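Local coordinates for aldehyde dehydrogenase family protein (Pseudomonas syringae pv. tomato, PDB 6X9L) that oxidises long-chain aliphatic aldehydes, probably with NAD+ as the electron acceptor, as a member of the aldehyde dehydrogenase family, at residues V37-T41 with P332-E336; P157-P161 with N286-S290. The protein carries 1 engineered substitution. All blocks are in the same frame, centred on the assembly; numbering follows the deposited sequence.

Contact 1: residues V37-T41 with P332-E336; sequences VNPAT and PIANE
Pro39 is the centre of this contact. Its CA-to-CB bond points toward 332-336, and the ring meets Pro332 and the carbonyls of Ile333 and Ala334. The CA atoms of Pro39 and Asn335 lie 5.2 Å apart, and those of Ala40 and Pro332 5.9 Å. Pro39 CB sits 3.2 Å from Ile333 O and 3.2 Å from Ala334 O. The two prolines, both C-gamma endo, touch through Pro39 CB and Pro332 CG at 4.0 Å. Pro332 CG reaches Ala40 CA at 3.7 Å and Ala40 CB at 4.1 Å. Val37 is extended (-109/130) and lies in the strand that leads into the turn. From Pro39 the chain turns, with phi/psi near -67/-23 there and -76/-25 at Ala40. An Asx turn fixes this bend: Asn38, chi1 t, accepts at OD1 from Ala40 N at 2.6 Å. The bend is the turn of the beta hairpin formed by strands 33-38 and 43-49. Facing it is the loop that leads into helix 336-351. There Pro332 and Ile333 are extended (-83/167, -54/150), Ala334 turns (-69/-23), and Asn335 is extended (-169/164). Asn335 is the N-cap of that helix, with chi1 p, and its OD1 accepts from Gln338 N. No hydrogen bond joins the segments. One water bridges them, donating to Val37 O at 2.7 Å and to Ala334 O at 3.2 Å. Phe371 makes backbone hydrogen bonds to Pro39 and Ile333.

Contact 2: residues P157-P161 with N286-S290; sequences PWNWP and NVGQS. With OYA (octanal), chain C; NAD (nicotinamide-adenine-dinucleotide), chain D.
Two hydrogen bonds join these loops. Asn159 ND2 donates to Gln289 O at 2.9 Å, and Asn286 ND2 donates to Asn159 O at 3.0 Å. They tie the loop after strand 143-155 to the loop before strand 296-300, in the active site of the aldehyde dehydrogenase fold. The closest CA pair is Asn159 (chi1 p) and Gln289, 5.9 Å apart. Asn286, chi1 t, also donates from ND2 to Gln289 O at 2.8 Å. Residues 286 to 288 have positive phi, and Gln289, at -92/71, centres an inverse gamma turn. Gln289 NE2 donates to Asn286 O at 3.2 Å, while its OE1 accepts from Ala334 N and lies 3.3 Å from Trp158 CH2. Trp158, chi1 p, makes a weak hydrogen bond from NE1 to NAD O2N at 2.9 Å. Trp160, chi1 m, has Ser290 CB at its ring edge, 4.0 Å from NE1, and octanal over one face, with CZ2 3.6 Å from OYA C11. Ser290 OG approaches OYA C10 to 3.3 Å. Next comes Ala291, the engineered replacement of the family's nucleophilic cysteine. Asn159 is probably the family's oxyanion-hole asparagine. Octanal is hydrogen-bonded to Ala291 N, while Asn159 ND2 lies 3.8 Å from OYA OAB.

The centres of contacts 1 and 2 are about 12 Å apart. Along the chain the order is 37-41, 157-161, 286-290 and 332-336, so both segments of contact 2 fall between those of contact 1. The two contacts touch directly. Gln289 OE1 accepts a hydrogen bond from Ala334 N at 2.6 Å. Ala334 CB meets Trp158 CZ3 at 3.1 Å, and Asn335 ND2 lies 3.6 Å from Trp158 CE2. Helix 93-104 borders both contacts, with Met104 touching Ala334 and Asn286. Contact 2 lines the cofactor and octanal sites. Contact 1 lies farther from the chain centre and packs against Trp158 through Ala334 and Asn335. It joins the hairpin of strands 33-38 and 43-49 to this region.

Contact 1: residues V37-T41 with P332-E336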
ATOM      1  N   VAL A  37      -5.249 -34.043  -5.937  1.00 42.25           N
ATOM      2  CA  VAL A  37      -4.369 -35.065  -6.501  1.00 42.49           C
ATOM      3  C   VAL A  37      -3.087 -35.131  -5.687  1.00 41.97           C
ATOM      4  O   VAL A  37      -2.451 -34.100  -5.421  1.00 41.92           O
ATOM      5  CB  VAL A  37      -4.054 -34.795  -7.985  1.00 43.58           C
ATOM      6  CG1 VAL A  37      -3.102 -35.853  -8.538  1.00 44.08           C
ATOM      7  CG2 VAL A  37      -5.338 -34.769  -8.798  1.00 44.49           C
ATOM      8  N   ASN A  38      -2.711 -36.342  -5.295  1.00 40.61           N
ATOM      9  CA  ASN A  38      -1.385 -36.597  -4.742  1.00 40.82           C
ATOM     10  C   ASN A  38      -0.346 -36.489  -5.851  1.00 42.24           C
ATOM     11  O   ASN A  38      -0.369 -37.295  -6.790  1.00 43.01           O
ATOM     12  CB  ASN A  38      -1.331 -37.984  -4.106  1.00 40.73           C
ATOM     13  CG  ASN A  38       0.033 -38.313  -3.535  1.00 41.67           C
ATOM     14  OD1 ASN A  38       1.046 -37.672  -3.861  1.00 42.86           O
ATOM     15  ND2 ASN A  38       0.072 -39.313  -2.663  1.00 41.71           N
ATOM     16  N   PRO A  39       0.595 -35.549  -5.778  1.00 32.76           N
ATOM     17  CA  PRO A  39       1.566 -35.419  -6.869  1.00 34.10           C
ATOM     18  C   PRO A  39       2.493 -36.601  -6.979  1.00 35.45           C
ATOM     19  O   PRO A  39       3.050 -36.819  -8.062  1.00 36.34           O
ATOM     20  CB  PRO A  39       2.337 -34.142  -6.509  1.00 34.23           C
ATOM     21  CG  PRO A  39       2.125 -33.940  -5.015  1.00 33.85           C
ATOM     22  CD  PRO A  39       1.050 -34.885  -4.548  1.00 32.45           C
ATOM     23  N   ALA A  40       2.687 -37.357  -5.894  1.00 42.11           N
ATOM     24  CA  ALA A  40       3.634 -38.472  -5.907  1.00 43.35           C
ATOM     25  C   ALA A  40       3.086 -39.686  -6.635  1.00 42.79           C
ATOM     26  O   ALA A  40       3.865 -40.506  -7.131  1.00 43.81           O
ATOM     27  CB  ALA A  40       4.015 -38.877  -4.486  1.00 43.23           C
ATOM     28  N   THR A  41       1.766 -39.821  -6.707  1.00 45.31           N
ATOM     29  CA  THR A  41       1.137 -40.942  -7.395  1.00 44.94           C
ATOM     30  C   THR A  41       0.159 -40.538  -8.480  1.00 44.68           C
ATOM     31  O   THR A  41      -0.292 -41.412  -9.226  1.00 44.61           O
ATOM     32  CB  THR A  41       0.388 -41.834  -6.403  1.00 43.83           C
ATOM     33  OG1 THR A  41      -0.654 -41.060  -5.798  1.00 43.01           O
ATOM     34  CG2 THR A  41       1.340 -42.361  -5.322  1.00 44.21           C
ATOM     35  N   PRO A 332       8.134 -34.820  -5.506  1.00 36.20           N
ATOM     36  CA  PRO A 332       7.809 -34.380  -6.864  1.00 36.05           C
ATOM     37  C   PRO A 332       7.432 -32.902  -6.893  1.00 35.69           C
ATOM     38  O   PRO A 332       7.212 -32.253  -5.862  1.00 35.38           O
ATOM     39  CB  PRO A 332       6.622 -35.265  -7.246  1.00 36.17           C
ATOM     40  CG  PRO A 332       5.968 -35.598  -5.937  1.00 36.14           C
ATOM     41  CD  PRO A 332       7.074 -35.659  -4.917  1.00 36.21           C
ATOM     42  N   ILE A 333       7.396 -32.360  -8.116  1.00 35.31           N
ATOM     43  CA  ILE A 333       6.719 -31.095  -8.310  1.00 34.84           C
ATOM     44  C   ILE A 333       5.311 -31.264  -7.762  1.00 34.96           C
ATOM     45  O   ILE A 333       4.764 -32.375  -7.745  1.00 35.38           O
ATOM     46  CB  ILE A 333       6.725 -30.690  -9.791  1.00 34.78           C
ATOM     47  CG1 ILE A 333       8.137 -30.281 -10.176  1.00 34.72           C
ATOM     48  CG2 ILE A 333       5.780 -29.510 -10.055  1.00 34.42           C
ATOM     49  CD1 ILE A 333       8.593 -29.049  -9.429  1.00 34.38           C
ATOM     50  N   ALA A 334       4.735 -30.166  -7.264  1.00 36.40           N
ATOM     51  CA  ALA A 334       3.535 -30.231  -6.432  1.00 36.40           C
ATOM     52  C   ALA A 334       2.271 -30.661  -7.181  1.00 36.64           C
ATOM     53  O   ALA A 334       1.333 -31.155  -6.537  1.00 36.74           O
ATOM     54  CB  ALA A 334       3.299 -28.869  -5.786  1.00 36.16           C
ATOM     55  N   ASN A 335       2.213 -30.479  -8.505  1.00 33.07           N
ATOM     56  CA  ASN A 335       1.003 -30.786  -9.263  1.00 33.16           C
ATOM     57  C   ASN A 335       1.271 -30.762 -10.771  1.00 33.33           C
ATOM     58  O   ASN A 335       2.275 -30.213 -11.252  1.00 32.99           O
ATOM     59  CB  ASN A 335      -0.148 -29.826  -8.917  1.00 33.06           C
ATOM     60  CG  ASN A 335       0.251 -28.340  -8.962  1.00 32.77           C
ATOM     61  OD1 ASN A 335       0.419 -27.764 -10.038  1.00 32.74           O
ATOM     62  ND2 ASN A 335       0.356 -27.711  -7.782  1.00 32.57           N
ATOM     63  N   GLU A 336       0.325 -31.350 -11.514  1.00 47.63           N
ATOM     64  CA  GLU A 336       0.520 -31.603 -12.940  1.00 49.20           C
ATOM     65  C   GLU A 336       0.744 -30.314 -13.726  1.00 48.13           C
ATOM     66  O   GLU A 336       1.637 -30.239 -14.582  1.00 47.24           O
ATOM     67  CB  GLU A 336      -0.675 -32.367 -13.497  1.00 53.81           C
ATOM     68  CG  GLU A 336      -0.531 -32.645 -14.977  1.00 55.73           C
ATOM     69  CD  GLU A 336      -1.408 -33.774 -15.452  1.00 59.72           C
ATOM     70  OE1 GLU A 336      -2.479 -34.001 -14.841  1.00 61.72           O
ATOM     71  OE2 GLU A 336      -1.016 -34.436 -16.438  1.00 59.37           O
TER
HETATM   72  O   HOH W   1      -1.101 -32.971  -7.463  1.00 39.48           O

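Contact 2: residues P157-P161 with N286-S290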
ATOM      1  N   PRO A 157      -0.948 -19.576  -1.616  1.00 33.12           N
ATOM      2  CA  PRO A 157      -0.538 -20.540  -2.647  1.00 33.64           C
ATOM      3  C   PRO A 157      -0.348 -21.934  -2.068  1.00 34.27           C
ATOM      4  O   PRO A 157      -0.631 -22.164  -0.889  1.00 34.17           O
ATOM      5  CB  PRO A 157       0.787 -19.952  -3.125  1.00 33.70           C
ATOM      6  CG  PRO A 157       1.388 -19.458  -1.792  1.00 33.85           C
ATOM      7  CD  PRO A 157       0.222 -18.984  -0.941  1.00 33.30           C
ATOM      8  N   TRP A 158       0.180 -22.869  -2.863  1.00 33.19           N
ATOM      9  CA  TRP A 158       0.251 -24.264  -2.433  1.00 34.04           C
ATOM     10  C   TRP A 158       1.643 -24.737  -2.017  1.00 34.72           C
ATOM     11  O   TRP A 158       1.769 -25.868  -1.530  1.00 35.68           O
ATOM     12  CB  TRP A 158      -0.258 -25.171  -3.552  1.00 34.72           C
ATOM     13  CG  TRP A 158       0.358 -24.837  -4.884  1.00 34.73           C
ATOM     14  CD1 TRP A 158      -0.259 -24.216  -5.941  1.00 34.61           C
ATOM     15  CD2 TRP A 158       1.698 -25.115  -5.313  1.00 34.93           C
ATOM     16  NE1 TRP A 158       0.612 -24.092  -6.979  1.00 34.66           N
ATOM     17  CE2 TRP A 158       1.821 -24.638  -6.624  1.00 34.89           C
ATOM     18  CE3 TRP A 158       2.801 -25.728  -4.714  1.00 35.32           C
ATOM     19  CZ2 TRP A 158       3.020 -24.748  -7.351  1.00 35.17           C
ATOM     20  CZ3 TRP A 158       3.984 -25.826  -5.439  1.00 35.58           C
ATOM     21  CH2 TRP A 158       4.085 -25.347  -6.730  1.00 35.41           C
ATOM     22  N   ASN A 159       2.685 -23.910  -2.188  1.00 34.82           N
ATOM     23  CA  ASN A 159       4.063 -24.399  -2.087  1.00 35.69           C
ATOM     24  C   ASN A 159       4.545 -24.466  -0.639  1.00 36.50           C
ATOM     25  O   ASN A 159       5.332 -25.353  -0.275  1.00 37.44           O
ATOM     26  CB  ASN A 159       4.997 -23.509  -2.903  1.00 35.51           C
ATOM     27  CG  ASN A 159       5.095 -22.118  -2.334  1.00 35.33           C
ATOM     28  OD1 ASN A 159       4.077 -21.521  -1.955  1.00 34.73           O
ATOM     29  ND2 ASN A 159       6.314 -21.608  -2.226  1.00 35.86           N
ATOM     30  N   TRP A 160       4.104 -23.528   0.191  1.00 40.70           N
ATOM     31  CA  TRP A 160       4.321 -23.562   1.637  1.00 41.70           C
ATOM     32  C   TRP A 160       2.967 -23.341   2.312  1.00 41.14           C
ATOM     33  O   TRP A 160       2.742 -22.314   2.965  1.00 40.87           O
ATOM     34  CB  TRP A 160       5.332 -22.506   2.067  1.00 42.27           C
ATOM     35  CG  TRP A 160       6.724 -22.801   1.678  1.00 43.02           C
ATOM     36  CD1 TRP A 160       7.327 -22.541   0.474  1.00 42.52           C
ATOM     37  CD2 TRP A 160       7.720 -23.401   2.504  1.00 44.38           C
ATOM     38  NE1 TRP A 160       8.640 -22.951   0.505  1.00 43.32           N
ATOM     39  CE2 TRP A 160       8.906 -23.485   1.741  1.00 44.41           C
ATOM     40  CE3 TRP A 160       7.731 -23.865   3.826  1.00 45.43           C
ATOM     41  CZ2 TRP A 160      10.090 -24.020   2.256  1.00 45.37           C
ATOM     42  CZ3 TRP A 160       8.910 -24.398   4.334  1.00 46.38           C
ATOM     43  CH2 TRP A 160      10.074 -24.465   3.551  1.00 46.31           C
ATOM     44  N   PRO A 161       2.052 -24.314   2.200  1.00 46.78           N
ATOM     45  CA  PRO A 161       0.624 -24.001   2.428  1.00 45.66           C
ATOM     46  C   PRO A 161       0.299 -23.552   3.851  1.00 45.73           C
ATOM     47  O   PRO A 161      -0.314 -22.487   4.032  1.00 44.62           O
ATOM     48  CB  PRO A 161      -0.089 -25.308   2.042  1.00 45.86           C
ATOM     49  CG  PRO A 161       0.964 -26.381   2.102  1.00 47.47           C
ATOM     50  CD  PRO A 161       2.285 -25.723   1.829  1.00 47.61           C
ATOM     51  N   ASN A 286      12.593 -27.264  -1.366  1.00 41.66           N
ATOM     52  CA  ASN A 286      11.188 -27.423  -1.725  1.00 41.28           C
ATOM     53  C   ASN A 286      11.066 -27.632  -3.234  1.00 41.02           C
ATOM     54  O   ASN A 286      10.120 -27.171  -3.880  1.00 40.70           O
ATOM     55  CB  ASN A 286      10.349 -26.225  -1.244  1.00 41.13           C
ATOM     56  CG  ASN A 286       8.854 -26.559  -1.115  1.00 40.84           C
ATOM     57  OD1 ASN A 286       8.474 -27.610  -0.582  1.00 40.86           O
ATOM     58  ND2 ASN A 286       8.004 -25.657  -1.604  1.00 40.57           N
ATOM     59  N   VAL A 287      12.061 -28.324  -3.790  1.00 40.09           N
ATOM     60  CA  VAL A 287      12.209 -28.661  -5.207  1.00 39.95           C
ATOM     61  C   VAL A 287      12.008 -27.408  -6.061  1.00 39.62           C
ATOM     62  O   VAL A 287      11.298 -27.419  -7.076  1.00 39.38           O
ATOM     63  CB  VAL A 287      11.281 -29.840  -5.594  1.00 40.01           C
ATOM     64  CG1 VAL A 287       9.892 -29.616  -5.132  1.00 39.83           C
ATOM     65  CG2 VAL A 287      11.320 -30.136  -7.091  1.00 40.02           C
ATOM     66  N   GLY A 288      12.674 -26.321  -5.668  1.00 37.85           N
ATOM     67  CA  GLY A 288      12.564 -25.073  -6.379  1.00 37.56           C
ATOM     68  C   GLY A 288      11.231 -24.363  -6.277  1.00 37.35           C
ATOM     69  O   GLY A 288      11.065 -23.320  -6.912  1.00 37.04           O
ATOM     70  N   GLN A 289      10.268 -24.882  -5.515  1.00 42.20           N
ATOM     71  CA  GLN A 289       8.933 -24.288  -5.482  1.00 41.99           C
ATOM     72  C   GLN A 289       8.863 -23.260  -4.354  1.00 42.23           C
ATOM     73  O   GLN A 289       8.215 -23.443  -3.325  1.00 42.39           O
ATOM     74  CB  GLN A 289       7.876 -25.367  -5.339  1.00 42.07           C
ATOM     75  CG  GLN A 289       7.839 -26.355  -6.502  1.00 42.10           C
ATOM     76  CD  GLN A 289       7.018 -27.585  -6.174  1.00 42.27           C
ATOM     77  OE1 GLN A 289       6.125 -27.983  -6.927  1.00 42.21           O
ATOM     78  NE2 GLN A 289       7.308 -28.188  -5.034  1.00 42.52           N
ATOM     79  N   SER A 290       9.562 -22.149  -4.583  1.00 48.33           N
ATOM     80  CA  SER A 290       9.707 -21.095  -3.588  1.00 48.61           C
ATOM     81  C   SER A 290      10.118 -19.799  -4.286  1.00 48.66           C
ATOM     82  O   SER A 290      11.110 -19.770  -5.026  1.00 48.58           O
ATOM     83  CB  SER A 290      10.730 -21.505  -2.551  1.00 49.13           C
ATOM     84  OG  SER A 290      11.159 -20.376  -1.849  1.00 49.81           O
TER
HETATM   85  C14 OYA C 701      14.274 -21.343   4.871  1.00 56.33           C
HETATM   86  C5  OYA C 701      13.249 -20.977   3.814  1.00 58.83           C
HETATM   87  C6  OYA C 701      11.951 -20.595   4.499  1.00 61.75           C
HETATM   88  C11 OYA C 701      10.812 -20.690   3.510  1.00 55.40           C
HETATM   89  C7  OYA C 701      10.719 -19.431   2.666  1.00 54.17           C
HETATM   90  C8  OYA C 701       9.481 -19.572   1.781  1.00 54.66           C
HETATM   91  C9  OYA C 701       9.028 -18.242   1.188  1.00 59.15           C
HETATM   92  C10 OYA C 701       9.207 -18.225  -0.317  1.00 59.90           C
HETATM   93  OAB OYA C 701       8.329 -18.657  -1.034  1.00 58.11           O
HETATM   94  PA  NAD D 702      -1.268 -18.354  -8.291  1.00 30.16           P
HETATM   95  O1A NAD D 702      -0.943 -16.922  -8.528  1.00 28.20           O
HETATM   96  O2A NAD D 702      -1.626 -19.091  -9.523  1.00 31.14           O
HETATM   97  O5B NAD D 702      -2.436 -18.512  -7.182  1.00 29.68           O
HETATM   98  C5B NAD D 702      -2.296 -17.962  -5.885  1.00 28.55           C
HETATM   99  C4B NAD D 702      -3.668 -17.867  -5.201  1.00 26.47           C
HETATM  100  O4B NAD D 702      -4.492 -16.996  -5.949  1.00 25.69           O
HETATM  101  C3B NAD D 702      -4.417 -19.191  -5.160  1.00 27.48           C
HETATM  102  O3B NAD D 702      -5.143 -19.247  -3.939  1.00 24.94           O
HETATM  103  C2B NAD D 702      -5.385 -19.108  -6.329  1.00 28.59           C
HETATM  104  O2B NAD D 702      -6.566 -19.855  -6.127  1.00 31.06           O
HETATM  105  C1B NAD D 702      -5.711 -17.642  -6.297  1.00 27.32           C
HETATM  106  N9A NAD D 702      -6.088 -17.084  -7.589  1.00 26.35           N
HETATM  107  C8A NAD D 702      -5.721 -17.496  -8.853  1.00 27.52           C
HETATM  108  N7A NAD D 702      -6.268 -16.622  -9.731  1.00 29.18           N
HETATM  109  C5A NAD D 702      -6.962 -15.682  -9.047  1.00 29.92           C
HETATM  110  C6A NAD D 702      -7.698 -14.576  -9.441  1.00 31.54           C
HETATM  111  N6A NAD D 702      -7.686 -14.188 -10.716  1.00 33.16           N
HETATM  112  N1A NAD D 702      -8.285 -13.786  -8.475  1.00 28.66           N
HETATM  113  C2A NAD D 702      -8.150 -14.084  -7.140  1.00 31.21           C
HETATM  114  N3A NAD D 702      -7.417 -15.184  -6.747  1.00 26.74           N
HETATM  115  C4A NAD D 702      -6.845 -15.961  -7.696  1.00 27.40           C
HETATM  116  O3  NAD D 702      -0.050 -18.996  -7.454  1.00 35.97           O
HETATM  117  PN  NAD D 702       0.985 -20.145  -7.897  1.00 43.35           P
HETATM  118  O1N NAD D 702       1.781 -19.672  -9.055  1.00 43.32           O
HETATM  119  O2N NAD D 702       0.284 -21.438  -7.975  1.00 46.15           O
HETATM  120  O5D NAD D 702       1.853 -20.022  -6.519  1.00 35.80           O
HETATM  121  C5D NAD D 702       3.254 -19.917  -6.592  1.00 26.13           C
HETATM  122  C4D NAD D 702       3.628 -18.442  -6.750  1.00 25.78           C
HETATM  123  O4D NAD D 702       3.489 -17.776  -5.506  1.00 29.74           O
HETATM  124  C3D NAD D 702       5.081 -18.297  -7.162  1.00 27.12           C
HETATM  125  O3D NAD D 702       5.204 -17.183  -8.010  1.00 28.21           O
HETATM  126  C2D NAD D 702       5.749 -17.955  -5.855  1.00 26.26           C
HETATM  127  O2D NAD D 702       6.964 -17.259  -6.034  1.00 30.05           O
HETATM  128  C1D NAD D 702       4.682 -17.091  -5.189  1.00 24.96           C
HETATM  129  N1N NAD D 702       4.996 -17.013  -3.758  1.00 27.90           N
HETATM  130  C2N NAD D 702       5.381 -15.816  -3.219  1.00 26.51           C
HETATM  131  C3N NAD D 702       5.730 -15.737  -1.877  1.00 29.75           C
HETATM  132  C7N NAD D 702       6.176 -14.455  -1.245  1.00 27.07           C
HETATM  133  O7N NAD D 702       6.201 -14.420   0.159  1.00 27.13           O
HETATM  134  N7N NAD D 702       6.549 -13.401  -1.977  1.00 24.34           N
HETATM  135  C4N NAD D 702       5.694 -16.878  -1.085  1.00 32.89           C
HETATM  136  C5N NAD D 702       5.312 -18.088  -1.646  1.00 30.75           C
HETATM  137  C6N NAD D 702       4.974 -18.148  -2.993  1.00 30.55           C